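PDB 2PFZ: putative exported protein from Bordetella pertussis Tohama I, which binds pyroglutamic acid as an extracytoplasmic solute receptor of the DctP family, probably to hand it to a tripartite ATP-independent periplasmic (TRAP) transporter. Local coordinates for residues K104-Q109 with A209-K214; M112-V117 with Q226-A231; E49-V54 with T67-E72; D73-L78 with Q96-F101; V23-S28 with G232-E237. One frame throughout, in Å; residues are numbered along the deposited sequence.

Contact 1 of 5, residues K104-Q109 with A209-K214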
# COMPACT_ATOMS: atom_id res chain seq x y z
N LYS A 104 2.67 5.55 17.58
CA LYS A 104 1.84 6.05 18.68
C LYS A 104 0.39 5.57 18.56
O LYS A 104 -0.17 4.99 19.51
CB LYS A 104 1.94 7.58 18.80
CG LYS A 104 0.98 8.21 19.82
CD LYS A 104 1.12 9.70 19.87
CE LYS A 104 0.28 10.35 20.98
NZ LYS A 104 0.29 11.86 20.83
N LYS A 105 -0.22 5.79 17.39
CA LYS A 105 -1.60 5.36 17.16
C LYS A 105 -1.75 3.86 17.34
O LYS A 105 -2.68 3.41 18.00
CB LYS A 105 -2.09 5.80 15.77
CG LYS A 105 -3.50 5.29 15.41
CD LYS A 105 -4.57 6.09 16.16
CE LYS A 105 -5.95 5.45 15.99
NZ LYS A 105 -6.88 6.18 16.87
N LEU A 106 -0.83 3.09 16.77
CA LEU A 106 -0.89 1.64 16.91
C LEU A 106 -0.75 1.22 18.37
O LEU A 106 -1.45 0.30 18.83
CB LEU A 106 0.17 0.96 16.05
CG LEU A 106 -0.10 0.86 14.54
CD1 LEU A 106 1.19 0.48 13.82
CD2 LEU A 106 -1.22 -0.14 14.21
N ALA A 107 0.15 1.89 19.08
CA ALA A 107 0.34 1.60 20.52
C ALA A 107 -0.92 1.79 21.37
O ALA A 107 -1.16 0.98 22.29
CB ALA A 107 1.50 2.37 21.10
N SER A 108 -1.71 2.82 21.05
CA SER A 108 -3.00 3.11 21.73
C SER A 108 -4.03 1.98 21.58
O SER A 108 -5.03 1.95 22.31
CB SER A 108 -3.61 4.42 21.22
OG SER A 108 -4.20 4.23 19.94
N GLN A 109 -3.79 1.07 20.64
CA GLN A 109 -4.65 -0.08 20.40
C GLN A 109 -3.88 -1.40 20.58
O GLN A 109 -4.24 -2.42 19.99
CB GLN A 109 -5.28 -0.02 19.00
CG GLN A 109 -6.20 1.17 18.76
CD GLN A 109 -6.69 1.28 17.31
OE1 GLN A 109 -6.14 0.64 16.39
NE2 GLN A 109 -7.72 2.11 17.10
N ALA A 209 2.06 -2.33 5.89
CA ALA A 209 2.73 -2.35 7.17
C ALA A 209 2.49 -3.71 7.77
O ALA A 209 1.37 -4.25 7.71
CB ALA A 209 2.18 -1.28 8.11
N VAL A 210 3.53 -4.25 8.38
CA VAL A 210 3.38 -5.49 9.13
C VAL A 210 3.25 -5.09 10.61
O VAL A 210 4.16 -4.46 11.16
CB VAL A 210 4.55 -6.44 8.89
CG1 VAL A 210 4.48 -7.64 9.85
CG2 VAL A 210 4.53 -6.90 7.42
N LEU A 211 2.11 -5.44 11.19
CA LEU A 211 1.75 -5.08 12.56
C LEU A 211 1.87 -6.32 13.41
O LEU A 211 1.67 -7.43 12.93
CB LEU A 211 0.31 -4.61 12.64
CG LEU A 211 -0.20 -3.59 11.62
CD1 LEU A 211 -1.64 -3.18 12.01
CD2 LEU A 211 0.71 -2.37 11.54
N VAL A 212 2.20 -6.10 14.68
CA VAL A 212 2.37 -7.18 15.65
C VAL A 212 1.53 -6.85 16.88
O VAL A 212 1.50 -5.69 17.36
CB VAL A 212 3.88 -7.32 16.06
CG1 VAL A 212 4.04 -8.34 17.19
CG2 VAL A 212 4.72 -7.77 14.88
N ASN A 213 0.81 -7.85 17.39
CA ASN A 213 0.11 -7.71 18.66
C ASN A 213 1.10 -7.64 19.85
O ASN A 213 1.93 -8.54 20.03
CB ASN A 213 -0.89 -8.86 18.86
CG ASN A 213 -1.66 -8.73 20.15
OD1 ASN A 213 -1.20 -9.17 21.22
ND2 ASN A 213 -2.85 -8.13 20.08
N LYS A 214 1.02 -6.56 20.64
CA LYS A 214 1.98 -6.34 21.75
C LYS A 214 1.98 -7.50 22.75
O LYS A 214 3.05 -7.96 23.20
CB LYS A 214 1.65 -5.05 22.54
CG LYS A 214 1.66 -3.78 21.74
CD LYS A 214 3.00 -3.04 21.84
CE LYS A 214 2.90 -1.55 21.52
NZ LYS A 214 4.25 -0.90 21.90

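Contact 2 of 5, residues M112-V117 with Q226-A231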
# COMPACT_ATOMS: atom_id res chain seq x y z
N MET A 112 2.21 -3.09 17.61
CA MET A 112 3.50 -2.56 17.20
C MET A 112 3.64 -2.53 15.69
O MET A 112 3.13 -3.40 14.99
CB MET A 112 4.62 -3.43 17.75
CG MET A 112 4.52 -3.65 19.20
SD MET A 112 5.66 -4.91 19.77
CE MET A 112 7.11 -4.50 18.80
N LEU A 113 4.37 -1.53 15.21
CA LEU A 113 4.77 -1.48 13.80
C LEU A 113 6.08 -2.21 13.62
O LEU A 113 7.13 -1.78 14.13
CB LEU A 113 4.91 -0.04 13.32
CG LEU A 113 5.43 0.19 11.89
CD1 LEU A 113 4.52 -0.47 10.85
CD2 LEU A 113 5.59 1.68 11.62
N LEU A 114 6.05 -3.31 12.89
CA LEU A 114 7.28 -4.08 12.70
C LEU A 114 8.10 -3.52 11.54
O LEU A 114 9.28 -3.22 11.69
CB LEU A 114 7.01 -5.58 12.56
CG LEU A 114 8.29 -6.44 12.51
CD1 LEU A 114 9.01 -6.42 13.86
CD2 LEU A 114 7.99 -7.84 12.13
N TYR A 115 7.49 -3.39 10.38
CA TYR A 115 8.13 -2.73 9.26
C TYR A 115 7.08 -2.29 8.25
O TYR A 115 5.94 -2.74 8.31
CB TYR A 115 9.16 -3.62 8.62
CG TYR A 115 8.66 -4.80 7.83
CD1 TYR A 115 8.48 -6.05 8.43
CD2 TYR A 115 8.40 -4.68 6.44
CE1 TYR A 115 8.07 -7.15 7.68
CE2 TYR A 115 7.99 -5.79 5.69
CZ TYR A 115 7.82 -7.01 6.32
OH TYR A 115 7.41 -8.11 5.60
N SER A 116 7.45 -1.37 7.36
CA SER A 116 6.52 -0.82 6.38
C SER A 116 7.23 -0.68 5.04
O SER A 116 8.39 -0.22 5.01
CB SER A 116 5.99 0.54 6.84
OG SER A 116 4.98 1.08 5.97
N VAL A 117 6.60 -1.14 3.96
CA VAL A 117 7.21 -0.97 2.65
C VAL A 117 6.28 -0.38 1.60
O VAL A 117 5.10 -0.67 1.59
CB VAL A 117 8.08 -2.18 2.12
CG1 VAL A 117 8.28 -3.36 3.13
CG2 VAL A 117 7.78 -2.60 0.70
N GLN A 226 14.21 -10.06 19.84
CA GLN A 226 15.25 -9.37 19.09
C GLN A 226 15.43 -9.97 17.72
O GLN A 226 15.67 -9.24 16.76
CB GLN A 226 16.56 -9.29 19.90
CG GLN A 226 16.45 -8.35 21.11
CD GLN A 226 15.82 -7.00 20.74
OE1 GLN A 226 16.45 -6.15 20.11
NE2 GLN A 226 14.55 -6.80 21.13
N ALA A 227 15.26 -11.28 17.62
CA ALA A 227 15.31 -11.97 16.33
C ALA A 227 14.19 -11.46 15.39
O ALA A 227 14.42 -11.19 14.21
CB ALA A 227 15.17 -13.45 16.55
N LEU A 228 12.98 -11.32 15.94
CA LEU A 228 11.85 -10.74 15.21
C LEU A 228 12.11 -9.29 14.77
O LEU A 228 11.89 -8.95 13.62
CB LEU A 228 10.59 -10.82 16.05
CG LEU A 228 9.31 -10.28 15.40
CD1 LEU A 228 8.88 -11.06 14.14
CD2 LEU A 228 8.22 -10.22 16.45
N LYS A 229 12.57 -8.44 15.67
CA LYS A 229 12.86 -7.07 15.28
C LYS A 229 13.96 -7.02 14.20
O LYS A 229 13.84 -6.27 13.23
CB LYS A 229 13.23 -6.21 16.49
CG LYS A 229 12.03 -5.79 17.34
CD LYS A 229 12.46 -4.83 18.44
CE LYS A 229 11.25 -4.07 19.01
NZ LYS A 229 11.63 -2.85 19.80
N LYS A 230 15.00 -7.83 14.35
CA LYS A 230 16.06 -7.83 13.32
C LYS A 230 15.56 -8.35 11.99
O LYS A 230 15.91 -7.80 10.92
CB LYS A 230 17.30 -8.61 13.78
CG LYS A 230 17.89 -8.02 15.05
CD LYS A 230 18.92 -8.95 15.71
CE LYS A 230 20.33 -8.43 15.52
NZ LYS A 230 21.27 -9.03 16.52
N ALA A 231 14.74 -9.40 12.04
CA ALA A 231 14.16 -9.93 10.81
C ALA A 231 13.28 -8.84 10.17
O ALA A 231 13.28 -8.68 8.95
CB ALA A 231 13.34 -11.16 11.10

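Contact 3 of 5, residues E49-V54 with T67-E72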
# COMPACT_ATOMS: atom_id res chain seq x y z
N GLU A 49 -9.91 -6.53 7.00
CA GLU A 49 -10.06 -7.27 8.28
C GLU A 49 -8.78 -7.43 9.10
O GLU A 49 -8.84 -7.73 10.30
CB GLU A 49 -10.63 -8.67 8.03
CG GLU A 49 -11.97 -8.69 7.35
CD GLU A 49 -12.37 -10.08 6.89
OE1 GLU A 49 -11.53 -11.03 6.92
OE2 GLU A 49 -13.55 -10.20 6.45
N ILE A 50 -7.63 -7.23 8.46
CA ILE A 50 -6.37 -7.71 9.06
C ILE A 50 -5.97 -6.91 10.32
O ILE A 50 -5.48 -7.50 11.31
CB ILE A 50 -5.23 -7.86 8.00
CG1 ILE A 50 -5.57 -9.00 7.01
CG2 ILE A 50 -3.87 -8.14 8.67
CD1 ILE A 50 -4.69 -9.04 5.76
N LYS A 51 -6.24 -5.60 10.34
CA LYS A 51 -5.83 -4.79 11.49
C LYS A 51 -6.62 -5.22 12.72
O LYS A 51 -6.03 -5.39 13.80
CB LYS A 51 -5.99 -3.28 11.25
CG LYS A 51 -5.40 -2.38 12.40
CD LYS A 51 -5.82 -0.88 12.23
CE LYS A 51 -6.93 -0.50 13.27
NZ LYS A 51 -7.79 -1.73 13.72
N ARG A 52 -7.93 -5.42 12.55
CA ARG A 52 -8.78 -5.91 13.65
C ARG A 52 -8.36 -7.31 14.11
O ARG A 52 -8.37 -7.61 15.30
CB ARG A 52 -10.26 -5.88 13.23
CG ARG A 52 -11.28 -6.25 14.31
CD ARG A 52 -11.57 -7.77 14.34
NE ARG A 52 -12.23 -8.25 13.12
CZ ARG A 52 -12.06 -9.47 12.60
NH1 ARG A 52 -11.25 -10.33 13.19
NH2 ARG A 52 -12.70 -9.81 11.48
N ALA A 53 -7.98 -8.16 13.15
CA ALA A 53 -7.49 -9.52 13.48
C ALA A 53 -6.25 -9.49 14.38
O ALA A 53 -6.18 -10.24 15.35
CB ALA A 53 -7.23 -10.30 12.21
N VAL A 54 -5.30 -8.60 14.09
CA VAL A 54 -4.10 -8.46 14.91
C VAL A 54 -4.41 -7.70 16.23
O VAL A 54 -3.86 -8.03 17.27
CB VAL A 54 -2.95 -7.73 14.14
CG1 VAL A 54 -1.74 -7.48 15.05
CG2 VAL A 54 -2.54 -8.54 12.92
N THR A 67 -3.53 2.85 3.97
CA THR A 67 -4.63 3.68 3.48
C THR A 67 -6.02 3.03 3.56
O THR A 67 -7.02 3.72 3.44
CB THR A 67 -4.37 4.27 2.06
OG1 THR A 67 -3.90 3.26 1.16
CG2 THR A 67 -3.36 5.42 2.13
N ASN A 68 -6.10 1.70 3.74
CA ASN A 68 -7.40 1.07 3.98
C ASN A 68 -8.05 1.60 5.25
O ASN A 68 -9.28 1.46 5.44
CB ASN A 68 -7.30 -0.45 4.08
CG ASN A 68 -7.48 -1.15 2.76
OD1 ASN A 68 -6.99 -2.28 2.57
ND2 ASN A 68 -8.22 -0.51 1.84
N PHE A 69 -7.24 2.22 6.12
CA PHE A 69 -7.70 2.63 7.44
C PHE A 69 -7.82 4.14 7.60
O PHE A 69 -8.00 4.65 8.70
CB PHE A 69 -6.87 1.87 8.51
CG PHE A 69 -6.96 0.39 8.32
CD1 PHE A 69 -8.08 -0.31 8.76
CD2 PHE A 69 -6.01 -0.29 7.56
CE1 PHE A 69 -8.24 -1.65 8.51
CE2 PHE A 69 -6.15 -1.65 7.31
CZ PHE A 69 -7.25 -2.34 7.77
N ALA A 70 -7.85 4.83 6.46
CA ALA A 70 -7.93 6.30 6.41
C ALA A 70 -9.15 6.87 7.12
O ALA A 70 -9.08 7.98 7.68
CB ALA A 70 -7.84 6.80 4.96
N ASN A 71 -10.26 6.13 7.13
CA ASN A 71 -11.46 6.62 7.82
C ASN A 71 -11.40 6.46 9.33
O ASN A 71 -12.18 7.07 10.06
CB ASN A 71 -12.74 6.02 7.21
CG ASN A 71 -13.02 6.56 5.81
OD1 ASN A 71 -13.69 5.92 5.01
ND2 ASN A 71 -12.50 7.74 5.51
N GLU A 72 -10.45 5.66 9.82
CA GLU A 72 -10.36 5.43 11.26
C GLU A 72 -9.55 6.54 11.93
O GLU A 72 -9.87 6.98 13.03
CB GLU A 72 -9.74 4.08 11.55
CG GLU A 72 -10.61 2.85 11.26
CD GLU A 72 -9.88 1.59 11.66
OE1 GLU A 72 -8.90 1.73 12.42
OE2 GLU A 72 -10.29 0.49 11.25
O HOH W 1 -9.85 -2.08 12.02

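Contact 4 of 5, residues D73-L78 with Q96-F101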
# COMPACT_ATOMS: atom_id res chain seq x y z
N ASP A 73 -8.49 6.98 11.26
CA ASP A 73 -7.61 8.02 11.79
C ASP A 73 -6.81 8.63 10.64
O ASP A 73 -6.30 7.88 9.81
CB ASP A 73 -6.65 7.41 12.81
CG ASP A 73 -5.85 8.47 13.55
OD1 ASP A 73 -4.89 9.01 12.96
OD2 ASP A 73 -6.19 8.78 14.71
N PRO A 74 -6.65 9.97 10.61
CA PRO A 74 -5.89 10.65 9.55
C PRO A 74 -4.45 10.12 9.34
O PRO A 74 -3.93 10.23 8.23
CB PRO A 74 -5.87 12.13 9.99
CG PRO A 74 -6.90 12.28 11.03
CD PRO A 74 -7.24 10.93 11.58
N VAL A 75 -3.81 9.54 10.36
CA VAL A 75 -2.42 9.09 10.18
C VAL A 75 -2.33 8.05 9.07
O VAL A 75 -1.30 7.96 8.41
CB VAL A 75 -1.79 8.51 11.49
CG1 VAL A 75 -2.40 7.16 11.82
CG2 VAL A 75 -0.23 8.38 11.35
N TYR A 76 -3.41 7.31 8.84
CA TYR A 76 -3.46 6.21 7.87
C TYR A 76 -3.58 6.69 6.42
O TYR A 76 -3.24 5.96 5.49
CB TYR A 76 -4.61 5.27 8.19
CG TYR A 76 -4.30 4.42 9.37
CD1 TYR A 76 -3.24 3.48 9.32
CD2 TYR A 76 -5.00 4.56 10.57
CE1 TYR A 76 -2.91 2.71 10.43
CE2 TYR A 76 -4.68 3.78 11.70
CZ TYR A 76 -3.64 2.86 11.62
OH TYR A 76 -3.29 2.07 12.71
N GLU A 77 -4.06 7.92 6.25
CA GLU A 77 -4.37 8.50 4.93
C GLU A 77 -3.15 9.06 4.21
O GLU A 77 -3.12 9.11 2.97
CB GLU A 77 -5.46 9.57 5.04
CG GLU A 77 -5.88 10.18 3.69
CD GLU A 77 -7.05 11.15 3.77
OE1 GLU A 77 -7.61 11.34 4.86
OE2 GLU A 77 -7.40 11.72 2.72
N LEU A 78 -2.14 9.46 4.99
CA LEU A 78 -1.02 10.29 4.55
C LEU A 78 -0.33 9.83 3.27
O LEU A 78 -0.17 10.62 2.34
CB LEU A 78 -0.01 10.51 5.71
CG LEU A 78 1.15 11.48 5.42
CD1 LEU A 78 0.67 12.87 4.94
CD2 LEU A 78 2.05 11.61 6.65
N GLN A 96 9.31 8.26 7.20
CA GLN A 96 10.06 8.61 8.42
C GLN A 96 9.39 9.70 9.25
O GLN A 96 9.36 9.61 10.48
CB GLN A 96 11.50 8.99 8.06
CG GLN A 96 12.33 7.82 7.50
CD GLN A 96 12.27 6.55 8.35
OE1 GLN A 96 11.67 5.55 7.96
NE2 GLN A 96 12.91 6.58 9.50
N ALA A 97 8.81 10.69 8.57
CA ALA A 97 8.00 11.74 9.19
C ALA A 97 6.72 11.17 9.87
O ALA A 97 6.32 11.59 10.99
CB ALA A 97 7.62 12.76 8.13
N GLN A 98 6.09 10.21 9.20
CA GLN A 98 4.83 9.61 9.67
C GLN A 98 5.02 8.61 10.80
O GLN A 98 4.13 8.43 11.65
CB GLN A 98 4.20 8.85 8.49
CG GLN A 98 2.88 8.14 8.74
CD GLN A 98 2.47 7.27 7.54
OE1 GLN A 98 3.33 6.74 6.83
NE2 GLN A 98 1.15 7.12 7.32
N LYS A 99 6.17 7.95 10.78
CA LYS A 99 6.38 6.73 11.55
C LYS A 99 6.10 6.91 13.06
O LYS A 99 5.38 6.09 13.63
CB LYS A 99 7.79 6.20 11.32
CG LYS A 99 7.98 4.77 11.79
CD LYS A 99 9.39 4.26 11.57
CE LYS A 99 9.47 2.76 11.91
NZ LYS A 99 10.84 2.17 11.68
N PRO A 100 6.64 7.96 13.69
CA PRO A 100 6.39 8.09 15.14
C PRO A 100 4.89 8.20 15.50
O PRO A 100 4.43 7.67 16.52
CB PRO A 100 7.15 9.37 15.54
CG PRO A 100 8.15 9.58 14.42
CD PRO A 100 7.49 9.06 13.19
N PHE A 101 4.14 8.88 14.64
CA PHE A 101 2.71 9.02 14.83
C PHE A 101 1.93 7.72 14.54
O PHE A 101 0.92 7.46 15.20
CB PHE A 101 2.18 10.19 14.01
CG PHE A 101 2.72 11.52 14.46
CD1 PHE A 101 2.02 12.29 15.39
CD2 PHE A 101 3.94 11.99 13.98
CE1 PHE A 101 2.53 13.51 15.84
CE2 PHE A 101 4.45 13.22 14.42
CZ PHE A 101 3.73 13.98 15.34

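Contact 5 of 5, residues V23-S28 with G232-E237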
# COMPACT_ATOMS: atom_id res chain seq x y z
N VAL A 23 9.73 -14.63 6.93
CA VAL A 23 9.39 -15.72 7.85
C VAL A 23 10.58 -16.68 7.98
O VAL A 23 10.85 -17.19 9.07
CB VAL A 23 8.03 -16.44 7.53
CG1 VAL A 23 6.86 -15.51 7.64
CG2 VAL A 23 8.04 -17.08 6.17
N LYS A 24 11.29 -16.91 6.87
CA LYS A 24 12.56 -17.65 6.86
C LYS A 24 13.64 -17.00 7.74
O LYS A 24 14.36 -17.69 8.44
CB LYS A 24 13.10 -17.82 5.43
CG LYS A 24 12.21 -18.64 4.50
CD LYS A 24 12.84 -18.80 3.14
CE LYS A 24 11.88 -19.54 2.20
NZ LYS A 24 12.39 -19.64 0.80
N ASP A 25 13.75 -15.67 7.71
CA ASP A 25 14.69 -14.94 8.56
C ASP A 25 14.33 -15.06 10.05
O ASP A 25 15.22 -15.19 10.89
CB ASP A 25 14.78 -13.46 8.17
CG ASP A 25 15.48 -13.22 6.83
OD1 ASP A 25 15.99 -14.19 6.21
OD2 ASP A 25 15.50 -12.05 6.38
N VAL A 26 13.04 -15.01 10.37
CA VAL A 26 12.62 -15.12 11.78
C VAL A 26 12.94 -16.52 12.33
O VAL A 26 13.40 -16.64 13.47
CB VAL A 26 11.11 -14.84 11.99
CG1 VAL A 26 10.74 -15.01 13.47
CG2 VAL A 26 10.75 -13.44 11.53
N ASP A 27 12.69 -17.54 11.51
CA ASP A 27 13.05 -18.91 11.83
C ASP A 27 14.57 -18.99 12.08
O ASP A 27 15.01 -19.39 13.17
CB ASP A 27 12.60 -19.83 10.69
CG ASP A 27 12.63 -21.30 11.05
OD1 ASP A 27 12.62 -21.67 12.23
OD2 ASP A 27 12.66 -22.11 10.10
N SER A 28 15.36 -18.58 11.09
CA SER A 28 16.82 -18.69 11.19
C SER A 28 17.41 -17.90 12.35
O SER A 28 18.21 -18.44 13.13
CB SER A 28 17.48 -18.28 9.87
OG SER A 28 18.89 -18.33 10.00
N GLY A 232 12.58 -8.09 11.02
CA GLY A 232 11.73 -6.96 10.58
C GLY A 232 12.52 -5.88 9.86
O GLY A 232 12.12 -5.43 8.77
N ALA A 233 13.64 -5.45 10.45
CA ALA A 233 14.54 -4.47 9.81
C ALA A 233 15.09 -4.93 8.46
O ALA A 233 15.10 -4.15 7.49
CB ALA A 233 15.70 -4.05 10.76
N GLN A 234 15.55 -6.18 8.40
CA GLN A 234 16.00 -6.79 7.14
C GLN A 234 14.87 -6.78 6.12
O GLN A 234 15.10 -6.46 4.95
CB GLN A 234 16.53 -8.23 7.36
CG GLN A 234 17.78 -8.25 8.25
CD GLN A 234 18.30 -9.66 8.60
OE1 GLN A 234 17.79 -10.70 8.14
NE2 GLN A 234 19.32 -9.68 9.45
N ALA A 235 13.64 -7.10 6.56
CA ALA A 235 12.46 -7.15 5.66
C ALA A 235 12.15 -5.78 5.08
O ALA A 235 11.79 -5.66 3.89
CB ALA A 235 11.24 -7.70 6.38
N GLU A 236 12.25 -4.74 5.91
CA GLU A 236 12.03 -3.38 5.44
C GLU A 236 13.03 -3.00 4.38
O GLU A 236 12.65 -2.44 3.37
CB GLU A 236 12.06 -2.36 6.55
CG GLU A 236 11.42 -1.02 6.13
CD GLU A 236 11.19 -0.10 7.28
OE1 GLU A 236 10.17 -0.28 8.00
OE2 GLU A 236 12.01 0.85 7.47
N GLU A 237 14.31 -3.27 4.63
CA GLU A 237 15.38 -2.95 3.67
C GLU A 237 15.18 -3.66 2.35
O GLU A 237 15.21 -3.04 1.27
CB GLU A 237 16.76 -3.31 4.28
CG GLU A 237 17.94 -3.05 3.32
CD GLU A 237 19.22 -2.59 4.01
OE1 GLU A 237 19.14 -1.80 4.98
OE2 GLU A 237 20.32 -3.01 3.56

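Contact 1 of 5, residues K104-Q109 with A209-K214
Leu106 and Leu211 make the apolar part of this contact, their side chains meeting at about a right angle. Leu106 CD1 lies 3.7 Å from Leu211 CD2, and Leu106 CD2 3.8 Å from Leu211 CD1. In both leucines CG is anti to the carbonyl carbon (chi1 -78° for Leu106, -47° for Leu211), which carries each isobutyl group across the gap between the helix end and the strand. A second, looser apolar touch comes from a lysine: Lys214 CE is 4.2 Å from Ala107 CB, after a chain that bends at chi2 (-95°). No polar bond crosses between the two segments. Ser108 OG donates to Lys105 O at 2.6 Å, tying the side chain back to the last turn of helix 88-107, while Asn213 caps the start of helix 214-218 through OD1 to Ala216 N and bonds to Val54 O through ND2. Around the leucine pair, Leu113 and Tyr76 also touch Leu106, and Ile64 packs on Leu211. The contact seats the C-terminal end of helix 88-107 on the middle strand of the antiparallel sheet 61-65, 207-213, 111-118. Cohesion between these segments thus rests on dispersion and on burial of the leucine methyls.

Contact 2 of 5, residues M112-V117 with Q226-A231
Leu114 reaches from the strand to the helix. Its CB points toward residues 226-231, and CG, anti to the backbone N (chi1 -173°), forks there into two methyls with different partners. CD1 rests against the helix backbone, 3.8 Å from Leu228 O and 4.2 Å from Lys229 CA. CD2 meets a side chain instead, lying 3.9 Å from Leu228 CD1, with the two leucines inclined to one another. Leu114 has the most surface buried by the contact. The strand carries a classic beta bulge here: Leu114 and Tyr115 both face Val210 on strand 207-213, so an extra residue is fitted into the edge strand of the antiparallel sheet. The helix packs over one face of this edge strand, and the axes of segments 112-117 and 226-231 come within 8.6 Å, 22° from parallel. Phe22 of helix 14-30 touches Leu114 too and meets the Tyr115 ring edge-to-face. Met112 crosses Lys229 at about a right angle, and its terminal CE comes 4.2 Å from Lys229 CE, a methyl against the aliphatic part of a solvent-exposed lysine. Phe217 of helix 214-218 touches Met112, Leu228 and Lys229.

Contact 3 of 5, residues E49-V54 with T67-E72
Lys51, Phe69 and Glu72 carry this contact, and Lys51, which has the largest buried area, touches both of the others. Its root covers the aromatic ring: CB stands over one face of Phe69, 4.1 Å from the ring centroid and 24° off the normal, a CH-pi contact displaced toward the rim. Lys51 CB lies nearest the CZ and CE1 side of the ring, 3.8 Å from Phe69 CZ. The lysine chain and the phenyl group slide past one another in opposite directions, so Lys51 CD reaches back to 4.2 Å from Phe69 CD1. From there the lysine leaves its extended course, with chi3 at 105° and chi4 at -27°, both away from the staggered values. That bend brings Lys51 CE to 3.1 Å from OE1 of Glu72, which arrives from the opposite direction on an extended chain. It leaves Lys51 NZ 3.9 Å from Glu72 OE1, a long ion pair, and turned to a water. Lys51 NZ donates to this water at 2.7 Å, and it donates in turn to Glu72 OE2 at 2.7 Å. Thus OE1 takes part in the long ion pair, and OE2 takes the water. Ile64 of strand 61-65 packs on both Lys51 and Phe69. Next to Phe69 in the chain, Asn68 ND2 bonds to the backbone O of the pocket residue Tyr144, and the Phe69 side chain is about 11 Å from bound pyroglutamic acid. Helix 50-55 is packed against a loop that abuts Tyr144, consistent with a place near the ligand cleft of the periplasmic binding protein fold.

Contact 4 of 5, residues D73-L78 with Q96-F101
Gln98 extends its side chain straight at the turn formed by residues 73-78 and gives its amide N-H to the backbone of Val75. The bond from Gln98 NE2 to Val75 O is 2.8 Å long, and the nitrogen sits nearly along the C=O axis, at a C=O...N angle of 164°. The acceptor also lies in the plane of the Gln98 amide, so the bond favours one rotation of that group. Because CG is anti to the backbone N (chi1 -180°) and the chain stays extended beyond it, the methylenes lie alongside Leu78. These two side chains run past each other in opposite directions, with Leu78 CD2 4.0 Å from Gln98 CB and Leu78 CB 3.9 Å from Gln98 NE2. Val75 turns its branches to different neighbours. CG2 meets the helix, 4.0 Å from Phe101 CB and 4.1 Å from Gln98 CG, whereas CG1 stands 3.9 Å above the plane of the Tyr76 ring, offset toward its rim. The phenyl group of Phe101 itself leads away from the turn. Asp73 shapes the turn: its OD1 accepts from Val75 N at 2.9 Å through the anti lone pair, an Asx turn. The second end of the Gln98 amide is used as well, OE1 bonding to Lys207 NZ. Helix 266-287 covers the turn through Trp283, which also bonds to Pro74 O. The turn therefore lies between helices 88-107 and 266-287, and helix 289-299 packs on helix 88-107 through Ala97 and Phe101.

Contact 5 of 5, residues V23-S28 with G232-E237
Asp25 OD2, the atom that meets Gln234 across this contact, is held by a salt bridge to NH2 of Arg238, which lies one turn after Gln234 on helix 222-256 and would be expected to favour the charged form of Asp25. The setting is a helix-helix contact in the alpha/beta periplasmic binding protein fold, where helix 14-30 near the N-terminus runs beside the long helix 222-256. The backbones stay well apart: the nearest CA atoms, those of Asp25 and Gln234, are 8.4 Å from each other, and the two segments bury only 77 Å² in all. The meeting is accordingly one of side-chain ends near the surface. Gln234 sets out with CG anti to the carbonyl carbon (chi1 -64°) and then continues extended, which brings its amide up to the carboxylate. The planes of the two flat groups stand 79° apart, close to perpendicular. In the model Gln234 OE1 is 3.2 Å from Asp25 OD2, but the amide is probably turned over, and the way round it sits should not be relied on. Deeper between the helices Val26 touches Leu228 and Ala231, so the polar pair lies at the margin of an apolar seam. Regular helical bonds carry both backbones through the contact, such as Glu236 N to Gly232 O at 2.9 Å. On the helix side nearer the antiparallel sheet, Glu236 OE1 is hydrogen-bonded to both Ser116 N and Tyr95 OH.

Contact 5 closes the widest loop, with the other four nested inside it. Contacts 3, 4 and 1 follow in series, while the segments of contacts 1 and 2 alternate along the chain. Contacts 1 and 2, with centres 12 Å apart, meet on neighbouring strands 207-213 and 111-118 of the antiparallel sheet. Contacts 4 and 1 share helix 88-107, and contacts 2 and 5, centres 8 Å apart, share helix 222-256. Contact 3 touches contact 1 through Val54 and Asn213; it lies far from contact 5, centres 23 Å apart. Helices packed on both faces of the sheet thus join chain-distant parts of the receptor into one unit, with Phe69 of contact 3 about 11 Å from the ligand.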